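Local atomic coordinates of putative transcriptional regulator, LysR family (Vibrio parahaemolyticus, PDB entry 3OXN), a protein that probably binds DNA to regulate transcription as a LysR-family factor, the chain here being its C-terminal effector-binding (substrate-binding) domain without the DNA-binding part. Residues 34-39 with 219-224; 40-43 with 47-50; 97-100 with 104-107; 130-135 with 139-144; 196-201 with 210-215. One frame throughout, in Å; residues are numbered along the deposited sequence.

Interaction 1: residues 34-39 with 219-224; sequences LPFALP and CSRLIA
Phe36 reaches from helix 28-44 across to helix 206-227 and ends between two consecutive side chains there, Arg221 and Leu222. Its first torsion explains the reach: with chi1 at -173° the ring swings opposite the backbone N, straight out from the helix. Leu222 makes the same choice on its own helix, and the two side chains slide past each other in opposite directions. Leu222 CB comes to 4.0 Å from Phe36 CE2, while the methyl CD1 is placed over one face of the ring, too closely for its exact position to be trusted.

This pairing belongs to the first alpha/beta lobe of a type II periplasmic-binding-protein fold, in which the last helix of the chain crosses back to pack beside the first. The helix 28-44 is kinked around its prolines, since Pro35 and Pro39 have no N-H to give to the preceding turn. Its other sides are occupied: Leu34 and Leu38 lie on Phe52 and Phe50 of strand 49-54, and Pro35 and Pro39 pack on Ala155 of the second subunit.

At the outer end of the ring sits Arg221, whose chain bends at chi3 (83°) and crosses the Phe36 side chain at about a right angle. The guanidinium turns one face to the ring tip, with Arg221 CZ 3.4 Å from Phe36 CZ. Ring and guanidinium planes stand 47° apart, too steep for a stack. Arg221 also has a long, weak ion pair with Glu218, on which Phe36 packs as well.

Interaction 2: residues 40-43 with 47-50; sequences RIYQ and NVSF
Tyr42 OH is a polar atom at the seam of two subunits: it is hydrogen-bonded to Val144 O of the second subunit while lying 3.3 Å from Phe50 CD2 within its own chain. That bond to a neighbouring backbone carbonyl satisfies the hydroxyl in a buried setting and should restrain the ring. With chi1 at -85°, CG stands opposite the carbonyl carbon, and from there the ring stretches from the end of helix 28-44 alongside residues 48-50.

Two side chains meet this ring differently. Val48 places its CG1 methyl over one face, 3.9 Å from the Tyr42 centroid, in a CH-pi contact offset toward CE1. The Phe50 ring runs past in the opposite direction, its plane at 60° to that of Tyr42 and the centroids 5.6 Å apart, an oblique pairing that is neither stacked nor edge-to-face.

The edge of Phe50 takes the Tyr42 hydroxyl near CD2 and, farther along the rim, the Ile41 methyl CG2 near CE2 and CZ. Both lie close to the Phe50 plane, so Ile41 and Tyr42 OH meet this ring at its rim, while Leu38 of the same helix lies over a face. Ile41 CG2 also comes within 4.1 Å of Val48 CG1, which closes a small apolar cluster.

Ser49 points away from the helix, and its OG is hydrogen-bonded to Met143 O of the second subunit. Phe50 pairs there in a parallel ladder, continuing the sheet between subunits. The whole is the return corner of a beta-alpha-beta crossover, strand 20-25, helix 28-44 and strand 49-54, placed at a dimer interface.

Interaction 3: residues 97-100 with 104-107; sequences LSKQ and ANQE
The backbone turns back after strand 93-98, so that the CA atoms of Lys99 and Ala104 come within 5.8 Å of each other although neither segment forms a ladder with the other. Ala104 points its methyl into this bend. Its CB rests against two successive carbonyl oxygens, 3.5 Å from Lys99 O and 3.6 Å from Ser98 O, and the small side chain thus packs directly on main chain. Leu97 points toward residues 104-107 from the strand, with its CD1 4.2 Å from Ala104 N.

In the fold, strand 93-98 is an antiparallel member of the sheet of the second lobe, lying between strands 163-167 and 180-183, as expected of a type II periplasmic-binding-protein domain. Leu97 shares backbone hydrogen bonds with Val181, and both Leu97 and Ala104 pack on that valine, which joins the bend to the sheet margin.

Farther out, Lys99 and Asn105 make the polar link. Lys99 CB starts away from the other segment, but a bend at chi2 (-46°) redirects the chain, and the extended remainder carries the ammonium group across to donate from Lys99 NZ to Asn105 OD1 at 2.7 Å. The nitrogen lies in the carbonyl plane, with a C=O...N angle of 155°, so the amide oxygen is met nearly head-on while the two side chains cross at about a right angle. Asn105 CG, set opposite its carbonyl carbon (chi1 -54°), turns the amide toward the lysine. Within residues 97-100, Gln100 N donates weakly to Ser98 OG at 3.4 Å, as in an ST turn.

Interaction 4: residues 130-135 with 139-144; sequences LIEQAL and PQRKMV
Arg141 and Glu132 meet with their flat groups steeply turned, the guanidinium and carboxylate planes standing 78° apart. A fork of two parallel bonds is therefore excluded, and the salt bridge runs through a single pair, Arg141 NH2 to Glu132 OE2, at 2.6 Å. Seen from the arginine the bond is well placed: the acceptor sits at the guanidinium edge, practically in its plane, and the N-H...O angle is 157°. From the glutamate it is less regular, because NH2 comes to the syn side of OE2 but 35° out of the carboxylate plane.

Both chains shape themselves for this meeting. Glu132 bends at chi2, which brings its carboxylate to the arginine although CB does not point at it. Arg141 leaves its backbone with CG between N and the carbonyl carbon and then runs extended to NE, spanning the gap to the helix.

The faces of the guanidinium have apolar company. Leu135 crosses the arginine at about a right angle and lays CD2 over one face, 3.9 Å from Arg141 NH1. Met143, a selenomethionine, brings CG to the opposite face, 4.3 Å above the plane and off to the rim. Glu132 OE1 has a second cation, Lys128, in a further salt bridge, and two positive partners would probably favour the ionised carboxylate.

The bridge thus spans the return from helix 125-134 to strand 142-146, outermost in this chain's sheet and joined there to the second subunit, within a beta-alpha-beta unit begun by strand 117-120. Arg141 also packs on His118 and Met120 of that strand, while Tyr113 of helix 110-114 touches both Leu135 and Arg141.

Interaction 5: residues 196-201 with 210-215; sequences MIWHAR and WLRSVV
Arg212 makes the first contact along helix 210-215, laying its guanidinium flat on Trp198 of the strand. The planes differ by only 15° and the centres are 3.6 Å apart, a stacked cation-pi pair in which Arg212 CZ lies over the five-membered ring. A bend at chi3 (-78°) sets the arginine chain along the indole, so that the CD methylene covers the six-membered ring in a CH-pi contact. Hydrogen bonding of Arg212 NH1 to Cys202 O helps to fix the rotation of the group, and Arg212 NH2 has a long, weak ion pair with Glu203.

The base of the same residue serves a second partner: Met196, a selenomethionine, brings SE to 3.8 Å from Arg212 CB and 3.6 Å from Arg212 O. One turn later Val215 meets that selenium with CG1, also at 3.6 Å, as the two side chains slide past each other in opposite directions.

Strand 196-199 and helix 210-215 run antiparallel, their axes at 176° and 10.7 Å apart. The strand lies between strands 71-74 and 83-89, and the helix covers the sheet, with Leu71 packing on Met196, Trp198 and Arg212, and Leu211 reaching Phe21 and Ile23 of strand 20-25.

Interactions 1, 2 and 5 lie in one lobe of the periplasmic-binding-protein fold, and 3 and 4 in the other. Helix 28-44 serves both 1 and 2, helix 206-227 both 1 and 5; Ile41 of 2 packs on Trp210 and Val214 of 5. Burial follows position: 2 and 5 are buried against a sheet and rely on rings, methyls and a stacked arginine, whereas 1 is a surface helix pairing. Interactions 3 and 4, partly buried on a shared sheet, each centre on one polar or charged bond, beside an alanine methyl on main chain in 3 and a leucine over a guanidinium in 4. Residues 40-43 and 47-50 meet residues 143 and 144 of the second subunit, linking 2 and 4 across the dimer.

Interaction 1: residues 34-39 with 219-224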
# COMPACT_ATOMS: atom_id res chain seq x y z
N LEU A 34 -11.24 -2.29 -5.24
CA LEU A 34 -10.89 -3.34 -6.17
C LEU A 34 -10.95 -4.75 -5.58
O LEU A 34 -11.51 -5.64 -6.20
CB LEU A 34 -9.54 -3.03 -6.83
CG LEU A 34 -9.76 -1.87 -7.80
CD1 LEU A 34 -8.64 -0.86 -7.78
CD2 LEU A 34 -10.00 -2.40 -9.21
N PRO A 35 -10.40 -4.96 -4.38
CA PRO A 35 -10.59 -6.30 -3.80
C PRO A 35 -12.06 -6.70 -3.94
O PRO A 35 -12.39 -7.81 -4.36
CB PRO A 35 -10.22 -6.10 -2.33
CG PRO A 35 -9.22 -4.99 -2.35
CD PRO A 35 -9.58 -4.09 -3.51
N PHE A 36 -12.94 -5.77 -3.59
CA PHE A 36 -14.37 -5.97 -3.74
C PHE A 36 -14.73 -6.29 -5.20
O PHE A 36 -15.45 -7.26 -5.48
CB PHE A 36 -15.10 -4.72 -3.26
CG PHE A 36 -16.59 -4.86 -3.20
CD1 PHE A 36 -17.22 -5.18 -2.01
CD2 PHE A 36 -17.36 -4.69 -4.34
CE1 PHE A 36 -18.60 -5.30 -1.95
CE2 PHE A 36 -18.73 -4.81 -4.29
CZ PHE A 36 -19.35 -5.12 -3.10
N ALA A 37 -14.23 -5.49 -6.13
CA ALA A 37 -14.62 -5.59 -7.53
C ALA A 37 -13.89 -6.68 -8.31
O ALA A 37 -14.20 -6.92 -9.47
CB ALA A 37 -14.44 -4.23 -8.23
N LEU A 38 -12.90 -7.32 -7.70
CA LEU A 38 -12.07 -8.28 -8.43
C LEU A 38 -12.71 -9.66 -8.67
O LEU A 38 -12.48 -10.28 -9.70
CB LEU A 38 -10.67 -8.41 -7.81
CG LEU A 38 -9.59 -7.43 -8.29
CD1 LEU A 38 -8.42 -7.42 -7.34
CD2 LEU A 38 -9.11 -7.76 -9.69
N PRO A 39 -13.50 -10.16 -7.71
CA PRO A 39 -14.03 -11.51 -7.94
C PRO A 39 -14.98 -11.59 -9.14
O PRO A 39 -14.89 -12.53 -9.93
CB PRO A 39 -14.77 -11.82 -6.64
CG PRO A 39 -14.05 -10.99 -5.62
CD PRO A 39 -13.69 -9.72 -6.32
N CYS A 219 -18.46 -0.71 -8.03
CA CYS A 219 -18.47 0.49 -7.19
C CYS A 219 -19.91 0.82 -6.84
O CYS A 219 -20.25 1.00 -5.68
CB CYS A 219 -17.91 1.69 -7.96
SG CYS A 219 -16.13 1.83 -7.97
N SER A 220 -20.74 0.89 -7.87
CA SER A 220 -22.17 1.12 -7.68
C SER A 220 -22.61 0.10 -6.64
O SER A 220 -23.14 0.46 -5.59
CB SER A 220 -22.93 0.92 -8.99
OG SER A 220 -23.73 2.05 -9.30
N ARG A 221 -22.34 -1.17 -6.93
CA ARG A 221 -22.71 -2.27 -6.04
C ARG A 221 -22.20 -2.03 -4.63
O ARG A 221 -22.85 -2.38 -3.65
CB ARG A 221 -22.15 -3.58 -6.59
CG ARG A 221 -23.15 -4.72 -6.62
CD ARG A 221 -22.46 -6.05 -6.93
NE ARG A 221 -21.83 -6.71 -5.77
CZ ARG A 221 -22.16 -6.51 -4.49
NH1 ARG A 221 -21.51 -7.17 -3.53
NH2 ARG A 221 -23.14 -5.67 -4.16
N LEU A 222 -21.02 -1.42 -4.53
CA LEU A 222 -20.35 -1.23 -3.24
C LEU A 222 -21.08 -0.18 -2.41
O LEU A 222 -21.30 -0.35 -1.21
CB LEU A 222 -18.87 -0.86 -3.44
CG LEU A 222 -17.94 -0.82 -2.22
CD1 LEU A 222 -17.90 -2.18 -1.58
CD2 LEU A 222 -16.53 -0.40 -2.61
N ILE A 223 -21.45 0.91 -3.07
CA ILE A 223 -22.23 1.96 -2.43
C ILE A 223 -23.49 1.33 -1.84
O ILE A 223 -23.71 1.37 -0.64
CB ILE A 223 -22.56 3.10 -3.42
CG1 ILE A 223 -21.27 3.81 -3.88
CG2 ILE A 223 -23.52 4.11 -2.79
CD1 ILE A 223 -21.40 4.54 -5.24
N ALA A 224 -24.31 0.71 -2.69
CA ALA A 224 -25.51 0.02 -2.24
C ALA A 224 -25.27 -0.68 -0.91
O ALA A 224 -25.54 -0.13 0.15
CB ALA A 224 -25.99 -0.98 -3.29

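Interaction 2: residues 40-43 with 47-50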
# COMPACT_ATOMS: atom_id res chain seq x y z
N ARG A 40 -15.87 -10.61 -9.28
CA ARG A 40 -16.73 -10.55 -10.46
C ARG A 40 -15.96 -10.31 -11.75
O ARG A 40 -16.41 -10.73 -12.80
CB ARG A 40 -17.85 -9.52 -10.31
CG ARG A 40 -19.24 -10.14 -10.08
CD ARG A 40 -19.63 -10.24 -8.60
NE ARG A 40 -20.67 -9.28 -8.23
CZ ARG A 40 -21.97 -9.50 -8.41
NH1 ARG A 40 -22.39 -10.65 -8.93
NH2 ARG A 40 -22.87 -8.58 -8.05
N ILE A 41 -14.80 -9.65 -11.68
CA ILE A 41 -13.97 -9.40 -12.86
C ILE A 41 -13.46 -10.70 -13.45
O ILE A 41 -13.65 -10.98 -14.63
CB ILE A 41 -12.74 -8.51 -12.57
CG1 ILE A 41 -13.16 -7.12 -12.08
CG2 ILE A 41 -11.89 -8.35 -13.80
CD1 ILE A 41 -13.99 -6.37 -13.08
N TYR A 42 -12.79 -11.49 -12.62
CA TYR A 42 -12.14 -12.72 -13.04
C TYR A 42 -13.14 -13.82 -13.32
O TYR A 42 -12.91 -14.70 -14.16
CB TYR A 42 -11.14 -13.18 -11.99
CG TYR A 42 -9.81 -12.51 -12.15
CD1 TYR A 42 -8.92 -12.96 -13.12
CD2 TYR A 42 -9.46 -11.41 -11.38
CE1 TYR A 42 -7.72 -12.35 -13.29
CE2 TYR A 42 -8.25 -10.79 -11.55
CZ TYR A 42 -7.37 -11.27 -12.51
OH TYR A 42 -6.14 -10.67 -12.70
N GLN A 43 -14.25 -13.76 -12.61
CA GLN A 43 -15.34 -14.67 -12.86
C GLN A 43 -15.87 -14.37 -14.26
O GLN A 43 -16.14 -15.28 -15.05
CB GLN A 43 -16.43 -14.48 -11.80
CG GLN A 43 -17.83 -14.85 -12.24
CD GLN A 43 -17.98 -16.32 -12.55
OE1 GLN A 43 -17.00 -17.09 -12.48
NE2 GLN A 43 -19.20 -16.74 -12.89
N ASN A 47 -9.53 -15.29 -18.42
CA ASN A 47 -8.19 -15.15 -19.00
C ASN A 47 -7.52 -13.83 -18.66
O ASN A 47 -6.31 -13.67 -18.84
CB ASN A 47 -8.26 -15.25 -20.52
CG ASN A 47 -8.50 -16.66 -21.00
OD1 ASN A 47 -7.84 -17.13 -21.94
ND2 ASN A 47 -9.45 -17.36 -20.36
N VAL A 48 -8.32 -12.89 -18.19
CA VAL A 48 -7.90 -11.51 -17.99
C VAL A 48 -6.74 -11.44 -17.00
O VAL A 48 -6.60 -12.32 -16.14
CB VAL A 48 -9.11 -10.66 -17.51
CG1 VAL A 48 -9.12 -10.52 -15.99
CG2 VAL A 48 -9.10 -9.31 -18.18
N SER A 49 -5.91 -10.41 -17.12
CA SER A 49 -4.72 -10.23 -16.29
C SER A 49 -4.61 -8.78 -15.76
O SER A 49 -4.86 -7.82 -16.50
CB SER A 49 -3.49 -10.59 -17.10
OG SER A 49 -2.29 -10.45 -16.37
N PHE A 50 -4.24 -8.61 -14.50
CA PHE A 50 -4.21 -7.28 -13.88
C PHE A 50 -2.86 -6.76 -13.41
O PHE A 50 -2.04 -7.48 -12.84
CB PHE A 50 -5.19 -7.22 -12.72
CG PHE A 50 -6.56 -6.81 -13.11
CD1 PHE A 50 -6.86 -5.48 -13.31
CD2 PHE A 50 -7.55 -7.74 -13.31
CE1 PHE A 50 -8.12 -5.08 -13.67
CE2 PHE A 50 -8.80 -7.36 -13.68
CZ PHE A 50 -9.09 -6.02 -13.86

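Interaction 3: residues 97-100 with 104-107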
# COMPACT_ATOMS: atom_id res chain seq x y z
N LEU A 97 -10.09 3.67 16.71
CA LEU A 97 -9.38 3.65 18.00
C LEU A 97 -9.13 2.23 18.48
O LEU A 97 -9.89 1.34 18.17
CB LEU A 97 -10.18 4.38 19.08
CG LEU A 97 -10.70 5.76 18.73
CD1 LEU A 97 -11.16 6.41 19.98
CD2 LEU A 97 -9.58 6.54 18.11
N SER A 98 -8.07 2.03 19.25
CA SER A 98 -7.82 0.75 19.90
C SER A 98 -8.93 0.50 20.91
O SER A 98 -9.47 1.45 21.48
CB SER A 98 -6.46 0.75 20.61
OG SER A 98 -6.30 -0.40 21.42
N LYS A 99 -9.26 -0.76 21.14
CA LYS A 99 -10.37 -1.07 22.02
C LYS A 99 -10.04 -0.64 23.45
O LYS A 99 -10.94 -0.46 24.26
CB LYS A 99 -10.72 -2.56 21.96
CG LYS A 99 -12.18 -2.82 21.67
CD LYS A 99 -13.09 -1.93 22.55
CE LYS A 99 -14.58 -2.31 22.43
NZ LYS A 99 -15.50 -1.40 23.22
N GLN A 100 -8.75 -0.47 23.73
CA GLN A 100 -8.29 0.02 25.04
C GLN A 100 -7.83 1.47 24.94
O GLN A 100 -6.95 1.90 25.69
CB GLN A 100 -7.14 -0.84 25.59
CG GLN A 100 -7.42 -2.33 25.63
CD GLN A 100 -6.97 -3.03 24.37
OE1 GLN A 100 -5.78 -3.09 24.08
NE2 GLN A 100 -7.92 -3.56 23.60
N ALA A 104 -12.55 5.03 23.71
CA ALA A 104 -13.13 3.91 22.97
C ALA A 104 -14.62 3.71 23.27
O ALA A 104 -15.41 3.49 22.34
CB ALA A 104 -12.36 2.62 23.25
N ASN A 105 -14.98 3.83 24.55
CA ASN A 105 -16.34 3.56 24.99
C ASN A 105 -17.15 4.81 25.30
O ASN A 105 -18.17 4.75 25.99
CB ASN A 105 -16.36 2.61 26.18
CG ASN A 105 -15.61 1.31 25.90
OD1 ASN A 105 -15.75 0.69 24.84
ND2 ASN A 105 -14.81 0.89 26.87
N GLN A 106 -16.72 5.95 24.79
CA GLN A 106 -17.50 7.16 24.95
C GLN A 106 -17.59 7.82 23.59
O GLN A 106 -16.92 7.40 22.65
CB GLN A 106 -16.87 8.10 25.98
CG GLN A 106 -15.72 8.95 25.48
CD GLN A 106 -15.03 9.70 26.62
OE1 GLN A 106 -14.85 10.92 26.55
NE2 GLN A 106 -14.66 8.98 27.69
N GLU A 107 -18.43 8.84 23.45
CA GLU A 107 -18.45 9.54 22.18
C GLU A 107 -17.26 10.47 22.19
O GLU A 107 -16.92 11.05 23.22
CB GLU A 107 -19.74 10.34 21.96
CG GLU A 107 -19.79 10.90 20.54
CD GLU A 107 -20.77 12.06 20.38
OE1 GLU A 107 -21.16 12.34 19.21
OE2 GLU A 107 -21.15 12.68 21.41

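Interaction 4: residues 130-135 with 139-144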
# COMPACT_ATOMS: atom_id res chain seq x y z
N LEU A 130 -8.24 18.82 2.50
CA LEU A 130 -9.67 18.98 2.77
C LEU A 130 -9.98 19.02 4.28
O LEU A 130 -10.77 19.85 4.73
CB LEU A 130 -10.49 17.87 2.10
CG LEU A 130 -11.13 18.19 0.75
CD1 LEU A 130 -10.23 19.04 -0.11
CD2 LEU A 130 -11.48 16.89 0.04
N ILE A 131 -9.36 18.13 5.03
CA ILE A 131 -9.62 18.03 6.46
C ILE A 131 -8.90 19.13 7.22
O ILE A 131 -9.38 19.61 8.24
CB ILE A 131 -9.15 16.68 7.00
CG1 ILE A 131 -9.67 15.55 6.12
CG2 ILE A 131 -9.60 16.50 8.43
CD1 ILE A 131 -9.23 14.18 6.59
N GLU A 132 -7.74 19.51 6.71
CA GLU A 132 -6.95 20.56 7.31
C GLU A 132 -7.76 21.84 7.21
O GLU A 132 -7.76 22.68 8.11
CB GLU A 132 -5.63 20.70 6.58
CG GLU A 132 -4.43 20.59 7.49
CD GLU A 132 -4.18 19.17 7.95
OE1 GLU A 132 -3.01 18.71 7.89
OE2 GLU A 132 -5.15 18.50 8.37
N GLN A 133 -8.48 21.96 6.10
CA GLN A 133 -9.28 23.14 5.81
C GLN A 133 -10.61 23.16 6.58
O GLN A 133 -11.25 24.21 6.72
CB GLN A 133 -9.52 23.22 4.31
CG GLN A 133 -10.18 24.50 3.87
CD GLN A 133 -9.67 25.72 4.62
OE1 GLN A 133 -10.46 26.58 5.00
NE2 GLN A 133 -8.35 25.79 4.84
N ALA A 134 -11.00 21.99 7.07
CA ALA A 134 -12.23 21.84 7.85
C ALA A 134 -11.91 22.09 9.30
O ALA A 134 -12.75 22.53 10.08
CB ALA A 134 -12.79 20.45 7.67
N LEU A 135 -10.66 21.79 9.66
CA LEU A 135 -10.14 22.05 10.99
C LEU A 135 -9.36 23.36 11.04
O LEU A 135 -8.56 23.56 11.95
CB LEU A 135 -9.25 20.88 11.41
CG LEU A 135 -9.78 19.90 12.45
CD1 LEU A 135 -11.27 19.85 12.42
CD2 LEU A 135 -9.18 18.53 12.23
N PRO A 139 -7.36 24.54 17.22
CA PRO A 139 -5.99 24.27 17.64
C PRO A 139 -5.34 23.27 16.71
O PRO A 139 -6.03 22.54 16.00
CB PRO A 139 -6.19 23.64 19.03
CG PRO A 139 -7.38 24.35 19.54
CD PRO A 139 -8.29 24.54 18.36
N GLN A 140 -4.02 23.25 16.69
CA GLN A 140 -3.29 22.23 15.96
C GLN A 140 -3.50 20.89 16.67
O GLN A 140 -3.55 20.84 17.90
CB GLN A 140 -1.81 22.60 16.00
CG GLN A 140 -1.11 22.72 14.67
CD GLN A 140 0.13 23.61 14.79
OE1 GLN A 140 0.01 24.84 14.92
NE2 GLN A 140 1.32 22.99 14.79
N ARG A 141 -3.62 19.80 15.93
CA ARG A 141 -3.50 18.51 16.59
C ARG A 141 -2.08 18.00 16.38
O ARG A 141 -1.36 18.51 15.53
CB ARG A 141 -4.56 17.52 16.09
CG ARG A 141 -4.32 16.99 14.73
CD ARG A 141 -5.61 16.47 14.14
NE ARG A 141 -5.52 16.29 12.70
CZ ARG A 141 -5.37 17.29 11.83
NH1 ARG A 141 -5.29 18.55 12.26
NH2 ARG A 141 -5.30 17.03 10.53
N LYS A 142 -1.67 17.01 17.16
CA LYS A 142 -0.37 16.38 16.96
C LYS A 142 -0.54 15.21 16.00
O LYS A 142 -1.22 14.23 16.30
CB LYS A 142 0.25 15.93 18.29
CG LYS A 142 -0.78 15.33 19.28
CD LYS A 142 -0.27 15.19 20.75
CE LYS A 142 -1.33 14.49 21.64
NZ LYS A 142 -1.07 14.53 23.12
N MSE A 143 0.06 15.34 14.83
CA MSE A 143 0.06 14.30 13.81
C MSE A 143 1.28 13.40 13.95
O MSE A 143 2.30 13.62 13.32
CB MSE A 143 0.10 14.98 12.45
CG MSE A 143 -1.26 15.18 11.81
SE MSE A 143 -1.56 13.61 10.71
CE MSE A 143 0.12 13.65 9.70
N VAL A 144 1.17 12.38 14.79
CA VAL A 144 2.30 11.53 15.12
C VAL A 144 2.70 10.56 14.00
O VAL A 144 3.85 10.12 13.93
CB VAL A 144 2.01 10.76 16.42
CG1 VAL A 144 2.61 9.38 16.37
CG2 VAL A 144 2.52 11.53 17.62

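Interaction 5: residues 196-201 with 210-215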
# COMPACT_ATOMS: atom_id res chain seq x y z
N MSE A 196 -12.88 7.38 -11.73
CA MSE A 196 -12.02 6.70 -12.67
C MSE A 196 -11.46 7.77 -13.56
O MSE A 196 -12.14 8.75 -13.85
CB MSE A 196 -12.80 5.73 -13.51
CG MSE A 196 -13.27 4.49 -12.79
SE MSE A 196 -14.31 3.38 -14.04
CE MSE A 196 -15.68 4.67 -14.57
N ILE A 197 -10.21 7.60 -13.98
CA ILE A 197 -9.63 8.54 -14.93
C ILE A 197 -8.95 7.76 -16.03
O ILE A 197 -8.28 6.76 -15.76
CB ILE A 197 -8.60 9.46 -14.25
CG1 ILE A 197 -9.07 9.86 -12.84
CG2 ILE A 197 -8.32 10.69 -15.11
CD1 ILE A 197 -10.12 10.93 -12.81
N TRP A 198 -9.12 8.19 -17.27
CA TRP A 198 -8.45 7.54 -18.38
C TRP A 198 -8.16 8.47 -19.55
O TRP A 198 -8.75 9.55 -19.67
CB TRP A 198 -9.25 6.31 -18.86
CG TRP A 198 -10.59 6.64 -19.43
CD1 TRP A 198 -10.88 6.82 -20.74
CD2 TRP A 198 -11.81 6.85 -18.71
NE1 TRP A 198 -12.21 7.12 -20.89
CE2 TRP A 198 -12.80 7.14 -19.65
CE3 TRP A 198 -12.16 6.80 -17.36
CZ2 TRP A 198 -14.13 7.40 -19.29
CZ3 TRP A 198 -13.48 7.06 -17.00
CH2 TRP A 198 -14.44 7.35 -17.96
N HIS A 199 -7.24 8.04 -20.41
CA HIS A 199 -6.88 8.76 -21.61
C HIS A 199 -7.96 8.63 -22.69
O HIS A 199 -8.59 7.59 -22.82
CB HIS A 199 -5.54 8.22 -22.14
CG HIS A 199 -4.79 9.17 -23.03
ND1 HIS A 199 -5.05 9.29 -24.38
CD2 HIS A 199 -3.75 10.00 -22.77
CE1 HIS A 199 -4.21 10.17 -24.91
NE2 HIS A 199 -3.42 10.61 -23.95
N ALA A 200 -8.19 9.70 -23.45
CA ALA A 200 -9.07 9.64 -24.60
C ALA A 200 -8.75 8.38 -25.42
O ALA A 200 -9.64 7.71 -25.95
CB ALA A 200 -8.91 10.87 -25.45
N ARG A 201 -7.46 8.07 -25.49
CA ARG A 201 -6.97 6.89 -26.20
C ARG A 201 -7.60 5.57 -25.76
O ARG A 201 -7.54 4.57 -26.48
CB ARG A 201 -5.44 6.81 -26.08
CG ARG A 201 -4.91 5.42 -25.75
CD ARG A 201 -3.81 5.49 -24.69
NE ARG A 201 -2.71 6.34 -25.15
CZ ARG A 201 -1.63 6.64 -24.44
NH1 ARG A 201 -1.49 6.17 -23.20
NH2 ARG A 201 -0.69 7.43 -24.98
N TRP A 210 -15.28 -1.84 -21.37
CA TRP A 210 -15.80 -2.95 -20.59
C TRP A 210 -15.27 -2.91 -19.16
O TRP A 210 -16.04 -3.01 -18.21
CB TRP A 210 -15.47 -4.30 -21.25
CG TRP A 210 -15.72 -5.46 -20.33
CD1 TRP A 210 -16.89 -6.09 -20.12
CD2 TRP A 210 -14.76 -6.09 -19.46
NE1 TRP A 210 -16.74 -7.09 -19.18
CE2 TRP A 210 -15.44 -7.11 -18.76
CE3 TRP A 210 -13.39 -5.90 -19.21
CZ2 TRP A 210 -14.81 -7.94 -17.84
CZ3 TRP A 210 -12.76 -6.72 -18.29
CH2 TRP A 210 -13.47 -7.73 -17.62
N LEU A 211 -13.95 -2.78 -19.02
CA LEU A 211 -13.32 -2.69 -17.70
C LEU A 211 -13.99 -1.62 -16.85
O LEU A 211 -14.37 -1.88 -15.71
CB LEU A 211 -11.82 -2.36 -17.82
CG LEU A 211 -10.85 -2.73 -16.68
CD1 LEU A 211 -9.59 -1.90 -16.76
CD2 LEU A 211 -11.47 -2.58 -15.32
N ARG A 212 -14.12 -0.43 -17.41
CA ARG A 212 -14.69 0.68 -16.68
C ARG A 212 -16.07 0.35 -16.10
O ARG A 212 -16.35 0.61 -14.92
CB ARG A 212 -14.73 1.92 -17.55
CG ARG A 212 -13.37 2.35 -17.97
CD ARG A 212 -13.34 3.82 -18.28
NE ARG A 212 -13.90 4.10 -19.59
CZ ARG A 212 -13.29 3.80 -20.73
NH1 ARG A 212 -12.11 3.21 -20.71
NH2 ARG A 212 -13.87 4.09 -21.88
N SER A 213 -16.91 -0.26 -16.94
CA SER A 213 -18.27 -0.62 -16.54
C SER A 213 -18.34 -1.67 -15.43
O SER A 213 -19.21 -1.58 -14.54
CB SER A 213 -19.08 -1.08 -17.76
OG SER A 213 -18.27 -1.85 -18.62
N VAL A 214 -17.46 -2.67 -15.47
CA VAL A 214 -17.44 -3.64 -14.38
C VAL A 214 -16.99 -2.96 -13.10
O VAL A 214 -17.53 -3.23 -12.02
CB VAL A 214 -16.57 -4.85 -14.70
CG1 VAL A 214 -17.44 -6.00 -15.19
CG2 VAL A 214 -15.54 -4.50 -15.74
N VAL A 215 -16.03 -2.04 -13.23
CA VAL A 215 -15.63 -1.18 -12.12
C VAL A 215 -16.83 -0.35 -11.69
O VAL A 215 -17.16 -0.26 -10.50
CB VAL A 215 -14.45 -0.24 -12.53
CG1 VAL A 215 -14.21 0.83 -11.49
CG2 VAL A 215 -13.17 -1.05 -12.76